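Local atomic coordinates of kelch-like protein 7 (Homo sapiens, PDB entry 3II7), a protein that serves as the substrate-specific adapter of a CUL3-RBX1 E3 ubiquitin ligase complex, its kelch-repeat domain being the part described here. Residues A[85-97]-A[103-115]. Residues are numbered along the deposited sequence; the frame is centred on the assembly and turned at random.
Sequences KLGPPTPRDSLAA and KIYTSGGSEVGNS. With EDO (1,2-ethanediol), chain R; EDO (1,2-ethanediol), chain X.
Arg92 runs its side chain, extended from CG to NE, alongside the Gly108 carbonyl, CB resting 3.2 Å from Ser110 O and the guanidinium reaching Thr106 in strand 103-107. With CG set between the backbone N and the carbonyl carbon (chi1 54°), the chain runs along the glycines. NE meets Gly108 O at 2.6 Å almost in line with the carbonyl; NH2 gives a more bent bond to Thr106 OG1 (3.2 Å), tilted from the guanidinium plane, and this hydroxyl is also hydrogen-bonded to Glu121 O. NH1 holds Thr90 O at 2.9 Å and forms a salt bridge with Glu121, while Leu95 CD1 covers the centre of one face. With an alanine here, the carbonyl of buried Gly108 and Thr90 O would probably lose these donors and Glu121 its cationic mate. Gly109 permits the close passage, since a side chain there would run into Asp93 O. Beside it, Asp93 and Ser110 form an antiparallel hydrogen-bonded pair (Ser110 N to Asp93 O 2.8 Å), and Ala96 pairs likewise with Ser107, whose OG is held by His143. Farther out, a water joins Pro91 O to Glu111 OE2. The Ala96-Ser107 pair belongs to the hairpin of strands 96-100 and 103-107, first two of a four-stranded antiparallel blade, and the Asp93-Ser110 bridge lies beyond its open end; the double glycine after the second strand is a signature of the kelch beta-propeller.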
loop_
_atom_site.group_PDB
_atom_site.type_symbol
_atom_site.label_atom_id
_atom_site.label_comp_id
_atom_site.label_asym_id
_atom_site.label_seq_id
_atom_site.Cartn_x
_atom_site.Cartn_y
_atom_site.Cartn_z
ATOM N N LYS A 85 -15.985 -5.449 -11.473
ATOM C CA LYS A 85 -15.404 -6.253 -12.545
ATOM C C LYS A 85 -14.884 -7.550 -11.942
ATOM O O LYS A 85 -14.970 -7.733 -10.761
ATOM C CB LYS A 85 -14.264 -5.476 -13.183
ATOM C CG LYS A 85 -14.710 -4.203 -13.847
ATOM C CD LYS A 85 -15.445 -4.525 -15.148
ATOM C CE LYS A 85 -16.146 -3.324 -15.716
ATOM N NZ LYS A 85 -17.140 -3.768 -16.725
ATOM N N LEU A 86 -14.393 -8.474 -12.771
ATOM C CA LEU A 86 -13.820 -9.692 -12.224
ATOM C C LEU A 86 -12.387 -9.385 -11.834
ATOM O O LEU A 86 -11.716 -8.607 -12.493
ATOM C CB LEU A 86 -13.976 -10.886 -13.183
ATOM C CG LEU A 86 -15.421 -11.449 -13.212
ATOM C CD1 LEU A 86 -15.576 -12.579 -14.265
ATOM C CD2 LEU A 86 -15.895 -11.943 -11.812
ATOM N N GLY A 87 -11.976 -9.914 -10.689
ATOM C CA GLY A 87 -10.762 -9.501 -10.027
ATOM C C GLY A 87 -9.606 -10.298 -10.498
ATOM O O GLY A 87 -9.665 -10.871 -11.595
ATOM N N PRO A 88 -8.526 -10.368 -9.669
ATOM C CA PRO A 88 -7.405 -11.056 -10.202
ATOM C C PRO A 88 -7.772 -12.507 -10.469
ATOM O O PRO A 88 -8.546 -13.092 -9.700
ATOM C CB PRO A 88 -6.329 -10.914 -9.099
ATOM C CG PRO A 88 -7.084 -10.864 -7.839
ATOM C CD PRO A 88 -8.437 -10.196 -8.205
ATOM N N PRO A 89 -7.234 -13.073 -11.552
ATOM C CA PRO A 89 -7.440 -14.465 -11.894
ATOM C C PRO A 89 -7.164 -15.408 -10.727
ATOM O O PRO A 89 -7.832 -16.426 -10.612
ATOM C CB PRO A 89 -6.450 -14.696 -13.035
ATOM C CG PRO A 89 -6.310 -13.371 -13.689
ATOM C CD PRO A 89 -6.479 -12.355 -12.609
ATOM N N THR A 90 -6.191 -15.067 -9.876
ATOM C CA THR A 90 -5.857 -15.876 -8.702
ATOM C C THR A 90 -6.228 -15.096 -7.447
ATOM O O THR A 90 -5.504 -14.191 -7.040
ATOM C CB THR A 90 -4.383 -16.244 -8.652
ATOM O OG1 THR A 90 -4.033 -16.984 -9.826
ATOM C CG2 THR A 90 -4.086 -17.095 -7.425
ATOM N N PRO A 91 -7.375 -15.429 -6.840
ATOM C CA PRO A 91 -7.736 -14.736 -5.599
ATOM C C PRO A 91 -6.728 -15.056 -4.519
ATOM O O PRO A 91 -6.255 -16.198 -4.420
ATOM C CB PRO A 91 -9.112 -15.304 -5.251
ATOM C CG PRO A 91 -9.648 -15.866 -6.534
ATOM C CD PRO A 91 -8.440 -16.344 -7.289
ATOM N N ARG A 92 -6.353 -14.036 -3.760
ATOM C CA ARG A 92 -5.329 -14.173 -2.731
ATOM C C ARG A 92 -5.371 -12.991 -1.767
ATOM O O ARG A 92 -5.875 -11.894 -2.106
ATOM C CB ARG A 92 -3.945 -14.303 -3.344
ATOM C CG ARG A 92 -3.588 -13.229 -4.284
ATOM C CD ARG A 92 -2.659 -13.787 -5.308
ATOM N NE ARG A 92 -1.879 -12.768 -5.949
ATOM C CZ ARG A 92 -2.183 -12.157 -7.077
ATOM N NH1 ARG A 92 -3.303 -12.418 -7.714
ATOM N NH2 ARG A 92 -1.328 -11.262 -7.573
ATOM N N ASP A 93 -4.848 -13.244 -0.568
ATOM C CA ASP A 93 -4.805 -12.274 0.516
ATOM C C ASP A 93 -3.390 -11.694 0.632
ATOM O O ASP A 93 -2.423 -12.353 0.291
ATOM C CB ASP A 93 -5.129 -12.969 1.852
ATOM C CG ASP A 93 -6.626 -13.313 2.016
ATOM O OD1 ASP A 93 -7.406 -13.124 1.084
ATOM O OD2 ASP A 93 -7.009 -13.772 3.117
ATOM N N SER A 94 -3.310 -10.495 1.177
ATOM C CA SER A 94 -2.014 -9.845 1.530
ATOM C C SER A 94 -1.143 -9.598 0.286
ATOM O O SER A 94 0.087 -9.546 0.362
ATOM C CB SER A 94 -1.282 -10.663 2.616
ATOM O OG SER A 94 -2.131 -10.806 3.779
ATOM N N LEU A 95 -1.807 -9.461 -0.852
ATOM C CA LEU A 95 -1.166 -9.043 -2.111
ATOM C C LEU A 95 -0.936 -7.528 -2.065
ATOM O O LEU A 95 -1.493 -6.836 -1.214
ATOM C CB LEU A 95 -2.045 -9.430 -3.301
ATOM C CG LEU A 95 -3.306 -8.608 -3.605
ATOM C CD1 LEU A 95 -3.987 -9.212 -4.824
ATOM C CD2 LEU A 95 -4.257 -8.514 -2.422
ATOM N N ALA A 96 -0.096 -7.032 -2.960
ATOM C CA ALA A 96 0.139 -5.622 -3.111
ATOM C C ALA A 96 -0.302 -5.224 -4.513
ATOM O O ALA A 96 -0.399 -6.062 -5.411
ATOM C CB ALA A 96 1.610 -5.292 -2.891
ATOM N N ALA A 97 -0.595 -3.947 -4.688
ATOM C CA ALA A 97 -1.040 -3.431 -5.978
ATOM C C ALA A 97 -0.556 -2.032 -6.226
ATOM O O ALA A 97 -0.406 -1.239 -5.277
ATOM C CB ALA A 97 -2.592 -3.502 -6.095
ATOM N N LYS A 103 -2.228 0.182 -16.634
ATOM C CA LYS A 103 -2.334 -1.165 -16.121
ATOM C C LYS A 103 -2.309 -1.186 -14.580
ATOM O O LYS A 103 -1.556 -0.428 -13.944
ATOM C CB LYS A 103 -1.212 -2.039 -16.652
ATOM C CG LYS A 103 -1.372 -2.402 -18.135
ATOM C CD LYS A 103 -0.702 -1.418 -19.047
ATOM C CE LYS A 103 -0.548 -1.990 -20.459
ATOM N NZ LYS A 103 0.174 -1.042 -21.340
ATOM N N ILE A 104 -3.135 -2.046 -14.006
ATOM C CA ILE A 104 -3.134 -2.303 -12.568
ATOM C C ILE A 104 -2.372 -3.587 -12.308
ATOM O O ILE A 104 -2.801 -4.653 -12.741
ATOM C CB ILE A 104 -4.571 -2.489 -12.023
ATOM C CG1 ILE A 104 -5.479 -1.306 -12.399
ATOM C CG2 ILE A 104 -4.537 -2.718 -10.541
ATOM C CD1 ILE A 104 -4.963 0.011 -12.073
ATOM N N TYR A 105 -1.276 -3.490 -11.571
ATOM C CA TYR A 105 -0.450 -4.635 -11.234
ATOM C C TYR A 105 -0.759 -5.147 -9.837
ATOM O O TYR A 105 -1.029 -4.366 -8.915
ATOM C CB TYR A 105 1.041 -4.288 -11.341
ATOM C CG TYR A 105 1.493 -3.919 -12.734
ATOM C CD1 TYR A 105 2.065 -4.860 -13.573
ATOM C CD2 TYR A 105 1.366 -2.612 -13.204
ATOM C CE1 TYR A 105 2.481 -4.535 -14.845
ATOM C CE2 TYR A 105 1.793 -2.272 -14.503
ATOM C CZ TYR A 105 2.348 -3.254 -15.304
ATOM O OH TYR A 105 2.772 -2.934 -16.573
ATOM N N THR A 106 -0.761 -6.470 -9.720
ATOM C CA THR A 106 -0.974 -7.160 -8.434
ATOM C C THR A 106 0.121 -8.159 -8.237
ATOM O O THR A 106 0.456 -8.899 -9.159
ATOM C CB THR A 106 -2.378 -7.829 -8.365
ATOM O OG1 THR A 106 -2.487 -8.874 -9.319
ATOM C CG2 THR A 106 -3.491 -6.786 -8.630
ATOM N N SER A 107 0.702 -8.190 -7.033
ATOM C CA SER A 107 1.841 -9.075 -6.740
ATOM C C SER A 107 1.738 -9.780 -5.428
ATOM O O SER A 107 1.276 -9.240 -4.430
ATOM C CB SER A 107 3.168 -8.280 -6.726
ATOM O OG SER A 107 3.170 -7.339 -5.650
ATOM N N GLY A 108 2.226 -11.017 -5.436
ATOM C CA GLY A 108 2.375 -11.776 -4.230
ATOM C C GLY A 108 1.073 -12.096 -3.552
ATOM O O GLY A 108 0.018 -12.246 -4.210
ATOM N N GLY A 109 1.147 -12.226 -2.228
ATOM C CA GLY A 109 -0.018 -12.641 -1.436
ATOM C C GLY A 109 -0.013 -14.128 -1.181
ATOM O O GLY A 109 0.925 -14.811 -1.531
ATOM N N SER A 110 -1.080 -14.612 -0.539
ATOM C CA SER A 110 -1.190 -15.992 -0.096
ATOM C C SER A 110 -2.541 -16.509 -0.494
ATOM O O SER A 110 -3.519 -15.771 -0.477
ATOM C CB SER A 110 -1.056 -16.101 1.442
ATOM O OG SER A 110 -1.960 -15.241 2.116
ATOM N N GLU A 111 -2.589 -17.784 -0.842
ATOM C CA GLU A 111 -3.831 -18.529 -0.976
ATOM C C GLU A 111 -3.895 -19.469 0.235
ATOM O O GLU A 111 -2.997 -19.478 1.086
ATOM C CB GLU A 111 -3.829 -19.391 -2.241
ATOM C CG GLU A 111 -3.786 -18.676 -3.587
ATOM C CD GLU A 111 -3.575 -19.670 -4.739
ATOM O OE1 GLU A 111 -2.461 -20.237 -4.843
ATOM O OE2 GLU A 111 -4.523 -19.892 -5.525
ATOM N N VAL A 112 -4.943 -20.273 0.300
ATOM C CA VAL A 112 -4.934 -21.438 1.182
ATOM C C VAL A 112 -3.860 -22.432 0.657
ATOM O O VAL A 112 -3.747 -22.669 -0.557
ATOM C CB VAL A 112 -6.330 -22.100 1.257
ATOM C CG1 VAL A 112 -7.336 -21.131 1.868
ATOM C CG2 VAL A 112 -6.795 -22.553 -0.131
ATOM N N GLY A 113 -3.044 -22.970 1.561
ATOM C CA GLY A 113 -2.019 -23.957 1.179
ATOM C C GLY A 113 -0.734 -23.362 0.623
ATOM O O GLY A 113 0.100 -24.078 0.050
ATOM N N ASN A 114 -0.555 -22.054 0.792
ATOM C CA ASN A 114 0.691 -21.419 0.380
ATOM C C ASN A 114 0.904 -20.116 1.169
ATOM O O ASN A 114 0.088 -19.187 1.095
ATOM C CB ASN A 114 0.674 -21.189 -1.156
ATOM C CG ASN A 114 2.011 -21.532 -1.833
ATOM O OD1 ASN A 114 3.087 -21.384 -1.243
ATOM N ND2 ASN A 114 1.936 -21.985 -3.086
ATOM N N SER A 115 2.002 -20.064 1.922
ATOM C CA SER A 115 2.343 -18.897 2.758
ATOM C C SER A 115 2.610 -17.642 1.918
ATOM O O SER A 115 2.270 -16.517 2.337
ATOM C CB SER A 115 3.594 -19.188 3.587
ATOM O OG SER A 115 4.764 -19.141 2.763
HETATM C C1 EDO R . -13.342 -7.769 -16.245
HETATM O O1 EDO R . -14.554 -8.044 -15.515
HETATM C C2 EDO R . -12.387 -8.969 -16.141
HETATM O O2 EDO R . -12.943 -10.148 -16.759
HETATM C C1 EDO X . 4.951 -19.968 -4.081
HETATM O O1 EDO X . 5.083 -20.561 -2.782
HETATM C C2 EDO X . 5.218 -21.000 -5.173
HETATM O O2 EDO X . 6.388 -21.763 -4.861
HETATM O O HOH W 1 -6.696 -18.644 -5.049
HETATM O O HOH W 2 -2.211 -13.368 4.615
#